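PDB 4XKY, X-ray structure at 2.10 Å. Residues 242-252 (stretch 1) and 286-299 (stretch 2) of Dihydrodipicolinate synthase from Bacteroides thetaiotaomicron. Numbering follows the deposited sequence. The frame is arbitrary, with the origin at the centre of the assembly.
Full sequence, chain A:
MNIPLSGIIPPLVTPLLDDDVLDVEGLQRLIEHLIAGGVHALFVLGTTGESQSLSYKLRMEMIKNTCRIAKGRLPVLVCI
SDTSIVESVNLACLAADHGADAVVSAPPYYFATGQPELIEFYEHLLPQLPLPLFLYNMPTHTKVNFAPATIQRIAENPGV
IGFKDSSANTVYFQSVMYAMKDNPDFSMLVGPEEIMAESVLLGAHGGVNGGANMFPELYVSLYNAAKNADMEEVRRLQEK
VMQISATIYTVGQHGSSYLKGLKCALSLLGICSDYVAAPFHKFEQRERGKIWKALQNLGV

Stretch 1 242-252: MQISATIYTVG
Stretch 2, residues 286-299: RERGKIWKALQNLG

When two helical segments of one chain pack nearly antiparallel, apolar side chains usually fill the middle of the seam and polar groups close its margin. Residues 242-252 and 286-299 of this dihydrodipicolinate synthase illustrate the rule in a contact that buries 515 Å², both sides summed.

At the centre stands Ile248, with chi1 and chi2 both m. Its CA-to-CB bond points sideways, yet the end of the side chain comes nearer the partner helix, so that CD1 lies 3.7 Å from CB of Ala294, 4.0 Å from CD2 of Leu295 and 4.4 Å from CD1 of Leu298. Ala294 points toward the first stretch, and its methyl also lies 3.7 Å from O of Thr247; the small side chain accompanies a CA-CA separation of just 6.0 Å between Thr247 and Ala294. Ile291, another m, m rotamer, brings CD1 to 3.4 Å from O of Ile248 and 3.7 Å from CG2 of Val251.

The backbones set this register. Helix 286-298, continuing from earlier in the chain, runs at 166° to helix 242-247, with a closest axial approach of 10.4 Å. Hence the pairs climb one stretch while descending the other: Ile244 with Leu298 (CA to CA 7.5 Å), Thr247 with Ala294, Ile248 with Ile291 (CA to CA 6.1 Å), and Val251 with Glu287 (CA to CA 6.6 Å). Beyond Ile248 the first stretch is a loop, but Val251 (chi1 t, phi/psi -79/-37) still points toward the helix, its CG1 3.7 Å from CB of Glu287, a contact with the aliphatic part of an acidic side chain. That glutamate is m, p, and its OE2 lies 2.9 Å from NH2 of Arg286, a salt bridge of charges alone because the oxygen sits well out of the guanidinium plane.

At the other end, Leu298 (m, t) places CD1 3.8 Å from CG1 of Ile244 (m, t) and CD2 3.6 Å from NE2 of Gln243, carrying the apolar seam to its polar edge. Gln243, extended as t, t with chi3 -18°, donates from NE2 to O of Asn297 in a weak hydrogen bond of 3.4 Å and 144°. Thr247 (chi1 p) turns OG1 back to O of Gln243 at 2.6 Å, the familiar i to i-4 bond of a helical threonine. One water completes the margin, donating to OG1 of Thr247 at 2.6 Å and to O of Ala294 at 2.9 Å, and accepting weakly from NE2 of Gln243 at 3.4 Å.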

# COMPACT_ATOMS: atom_id res chain seq x y z
N MET A 242 -1.09 -21.50 -19.52
CA MET A 242 -2.06 -20.45 -19.15
C MET A 242 -3.43 -21.02 -18.82
O MET A 242 -4.16 -20.46 -18.00
CB MET A 242 -2.14 -19.31 -20.18
CG MET A 242 -0.89 -18.43 -20.29
SD MET A 242 -0.13 -17.84 -18.74
CE MET A 242 -1.51 -16.90 -18.09
N GLN A 243 -3.77 -22.17 -19.40
CA GLN A 243 -5.01 -22.85 -19.04
C GLN A 243 -4.97 -23.39 -17.60
O GLN A 243 -5.95 -23.29 -16.86
CB GLN A 243 -5.29 -23.98 -20.03
CG GLN A 243 -6.71 -24.52 -19.88
CD GLN A 243 -7.00 -25.66 -20.82
OE1 GLN A 243 -6.31 -25.85 -21.80
NE2 GLN A 243 -8.01 -26.45 -20.51
N ILE A 244 -3.85 -23.98 -17.21
CA ILE A 244 -3.66 -24.48 -15.84
C ILE A 244 -3.85 -23.31 -14.89
O ILE A 244 -4.61 -23.39 -13.92
CB ILE A 244 -2.25 -25.08 -15.67
CG1 ILE A 244 -2.17 -26.42 -16.39
CG2 ILE A 244 -1.91 -25.26 -14.21
CD1 ILE A 244 -0.75 -26.79 -16.74
N SER A 245 -3.16 -22.22 -15.19
CA SER A 245 -3.23 -21.01 -14.37
C SER A 245 -4.65 -20.43 -14.23
O SER A 245 -5.05 -19.95 -13.13
CB SER A 245 -2.26 -19.95 -14.92
OG SER A 245 -2.43 -18.71 -14.26
N ALA A 246 -5.40 -20.45 -15.33
CA ALA A 246 -6.76 -19.93 -15.35
C ALA A 246 -7.76 -20.82 -14.66
O ALA A 246 -8.78 -20.32 -14.19
CB ALA A 246 -7.21 -19.72 -16.78
N THR A 247 -7.50 -22.14 -14.66
CA THR A 247 -8.51 -23.14 -14.26
C THR A 247 -8.17 -23.97 -13.03
O THR A 247 -9.08 -24.45 -12.38
CB THR A 247 -8.89 -24.12 -15.40
OG1 THR A 247 -7.75 -24.92 -15.80
CG2 THR A 247 -9.48 -23.37 -16.59
N ILE A 248 -6.89 -24.16 -12.71
CA ILE A 248 -6.55 -24.90 -11.49
C ILE A 248 -6.33 -23.97 -10.31
O ILE A 248 -6.52 -24.38 -9.17
CB ILE A 248 -5.28 -25.78 -11.65
CG1 ILE A 248 -5.39 -26.74 -12.83
CG2 ILE A 248 -4.99 -26.61 -10.38
CD1 ILE A 248 -6.50 -27.77 -12.70
N TYR A 249 -5.88 -22.74 -10.55
CA TYR A 249 -5.48 -21.90 -9.45
C TYR A 249 -6.56 -20.91 -9.06
O TYR A 249 -6.34 -20.12 -8.15
CB TYR A 249 -4.20 -21.15 -9.78
CG TYR A 249 -3.02 -22.01 -10.16
CD1 TYR A 249 -2.89 -23.35 -9.71
CD2 TYR A 249 -2.00 -21.50 -10.95
CE1 TYR A 249 -1.79 -24.12 -10.07
CE2 TYR A 249 -0.90 -22.26 -11.31
CZ TYR A 249 -0.80 -23.57 -10.87
OH TYR A 249 0.30 -24.30 -11.23
N THR A 250 -7.73 -20.94 -9.71
CA THR A 250 -8.74 -19.87 -9.49
C THR A 250 -10.04 -20.34 -8.83
O THR A 250 -11.02 -19.62 -8.83
CB THR A 250 -9.12 -19.20 -10.82
OG1 THR A 250 -9.54 -20.22 -11.75
CG2 THR A 250 -7.93 -18.43 -11.41
N VAL A 251 -10.06 -21.53 -8.26
CA VAL A 251 -11.30 -22.07 -7.69
C VAL A 251 -11.66 -21.51 -6.32
O VAL A 251 -12.83 -21.33 -6.00
CB VAL A 251 -11.27 -23.59 -7.62
CG1 VAL A 251 -12.44 -24.10 -6.80
CG2 VAL A 251 -11.32 -24.13 -9.04
N GLY A 252 -10.67 -21.27 -5.48
CA GLY A 252 -10.98 -20.67 -4.20
C GLY A 252 -11.74 -19.34 -4.30
O GLY A 252 -11.63 -18.62 -5.29
N ARG A 286 -17.31 -29.89 -3.25
CA ARG A 286 -17.64 -29.03 -4.38
C ARG A 286 -16.44 -28.47 -5.13
O ARG A 286 -16.38 -28.54 -6.36
CB ARG A 286 -18.51 -27.86 -3.96
CG ARG A 286 -19.20 -27.27 -5.17
CD ARG A 286 -20.36 -26.37 -4.79
NE ARG A 286 -19.85 -25.22 -4.05
CZ ARG A 286 -19.23 -24.18 -4.61
NH1 ARG A 286 -19.04 -24.13 -5.92
NH2 ARG A 286 -18.80 -23.19 -3.85
N GLU A 287 -15.50 -27.89 -4.41
CA GLU A 287 -14.34 -27.31 -5.06
C GLU A 287 -13.47 -28.44 -5.63
O GLU A 287 -12.95 -28.33 -6.74
CB GLU A 287 -13.55 -26.40 -4.10
CG GLU A 287 -14.28 -25.10 -3.72
CD GLU A 287 -15.47 -25.35 -2.82
OE1 GLU A 287 -15.37 -26.16 -1.88
OE2 GLU A 287 -16.54 -24.77 -3.08
N ARG A 288 -13.36 -29.53 -4.90
CA ARG A 288 -12.60 -30.66 -5.36
C ARG A 288 -13.19 -31.18 -6.69
O ARG A 288 -12.45 -31.45 -7.63
CB ARG A 288 -12.57 -31.75 -4.29
CG ARG A 288 -11.78 -32.97 -4.69
CD ARG A 288 -11.81 -34.01 -3.60
NE ARG A 288 -11.09 -35.22 -4.00
CZ ARG A 288 -9.78 -35.41 -3.86
NH1 ARG A 288 -9.01 -34.46 -3.34
NH2 ARG A 288 -9.25 -36.57 -4.25
N GLY A 289 -14.52 -31.25 -6.76
CA GLY A 289 -15.23 -31.56 -8.02
C GLY A 289 -14.87 -30.63 -9.17
O GLY A 289 -14.70 -31.07 -10.31
N LYS A 290 -14.74 -29.35 -8.89
CA LYS A 290 -14.37 -28.39 -9.92
C LYS A 290 -12.94 -28.57 -10.37
O LYS A 290 -12.63 -28.36 -11.53
CB LYS A 290 -14.51 -26.97 -9.43
CG LYS A 290 -15.94 -26.51 -9.27
CD LYS A 290 -15.97 -25.02 -9.05
CE LYS A 290 -17.21 -24.61 -8.29
NZ LYS A 290 -18.42 -24.65 -9.15
N ILE A 291 -12.05 -28.87 -9.43
CA ILE A 291 -10.67 -29.04 -9.80
C ILE A 291 -10.58 -30.30 -10.67
O ILE A 291 -9.89 -30.28 -11.65
CB ILE A 291 -9.74 -29.13 -8.56
CG1 ILE A 291 -9.69 -27.78 -7.83
CG2 ILE A 291 -8.34 -29.56 -8.98
CD1 ILE A 291 -8.81 -26.73 -8.47
N TRP A 292 -11.27 -31.38 -10.32
CA TRP A 292 -11.24 -32.61 -11.14
C TRP A 292 -11.71 -32.33 -12.59
O TRP A 292 -11.05 -32.72 -13.55
CB TRP A 292 -12.07 -33.72 -10.46
CG TRP A 292 -12.20 -35.00 -11.25
CD1 TRP A 292 -13.37 -35.59 -11.64
CD2 TRP A 292 -11.15 -35.87 -11.70
NE1 TRP A 292 -13.11 -36.75 -12.33
CE2 TRP A 292 -11.75 -36.95 -12.39
CE3 TRP A 292 -9.75 -35.82 -11.62
CZ2 TRP A 292 -11.00 -37.99 -12.98
CZ3 TRP A 292 -9.00 -36.86 -12.22
CH2 TRP A 292 -9.64 -37.93 -12.88
N LYS A 293 -12.83 -31.63 -12.72
CA LYS A 293 -13.35 -31.19 -14.04
C LYS A 293 -12.31 -30.41 -14.82
O LYS A 293 -12.09 -30.62 -16.02
CB LYS A 293 -14.59 -30.31 -13.85
CG LYS A 293 -15.15 -29.66 -15.11
CD LYS A 293 -15.60 -30.72 -16.11
CE LYS A 293 -16.36 -30.12 -17.29
NZ LYS A 293 -17.42 -31.08 -17.70
N ALA A 294 -11.68 -29.46 -14.14
CA ALA A 294 -10.60 -28.71 -14.75
C ALA A 294 -9.46 -29.63 -15.24
O ALA A 294 -8.93 -29.43 -16.35
CB ALA A 294 -10.04 -27.69 -13.78
N LEU A 295 -9.09 -30.61 -14.42
CA LEU A 295 -8.00 -31.52 -14.79
C LEU A 295 -8.38 -32.35 -15.99
O LEU A 295 -7.58 -32.52 -16.89
CB LEU A 295 -7.61 -32.46 -13.65
CG LEU A 295 -6.70 -31.91 -12.54
CD1 LEU A 295 -6.63 -32.95 -11.43
CD2 LEU A 295 -5.30 -31.62 -13.06
N GLN A 296 -9.62 -32.84 -16.03
CA GLN A 296 -10.08 -33.62 -17.17
C GLN A 296 -10.12 -32.80 -18.46
O GLN A 296 -9.96 -33.35 -19.55
CB GLN A 296 -11.45 -34.19 -16.91
CG GLN A 296 -11.56 -35.18 -15.77
CD GLN A 296 -13.02 -35.56 -15.52
OE1 GLN A 296 -13.85 -34.68 -15.27
NE2 GLN A 296 -13.34 -36.84 -15.64
N ASN A 297 -10.36 -31.50 -18.34
CA ASN A 297 -10.34 -30.59 -19.49
C ASN A 297 -8.96 -30.19 -19.97
O ASN A 297 -8.82 -29.72 -21.09
CB ASN A 297 -11.12 -29.32 -19.18
CG ASN A 297 -12.61 -29.53 -19.20
OD1 ASN A 297 -13.12 -30.58 -19.61
ND2 ASN A 297 -13.33 -28.53 -18.75
N LEU A 298 -7.93 -30.34 -19.14
CA LEU A 298 -6.56 -30.24 -19.63
C LEU A 298 -6.25 -31.49 -20.42
O LEU A 298 -5.73 -31.42 -21.52
CB LEU A 298 -5.56 -30.17 -18.48
CG LEU A 298 -5.74 -29.04 -17.49
CD1 LEU A 298 -4.71 -29.21 -16.40
CD2 LEU A 298 -5.62 -27.68 -18.16
N GLY A 299 -6.61 -32.62 -19.83
CA GLY A 299 -6.24 -33.96 -20.30
C GLY A 299 -6.21 -34.90 -19.10
O GLY A 299 -6.01 -36.11 -19.25
O HOH W 1 -8.99 -26.71 -17.27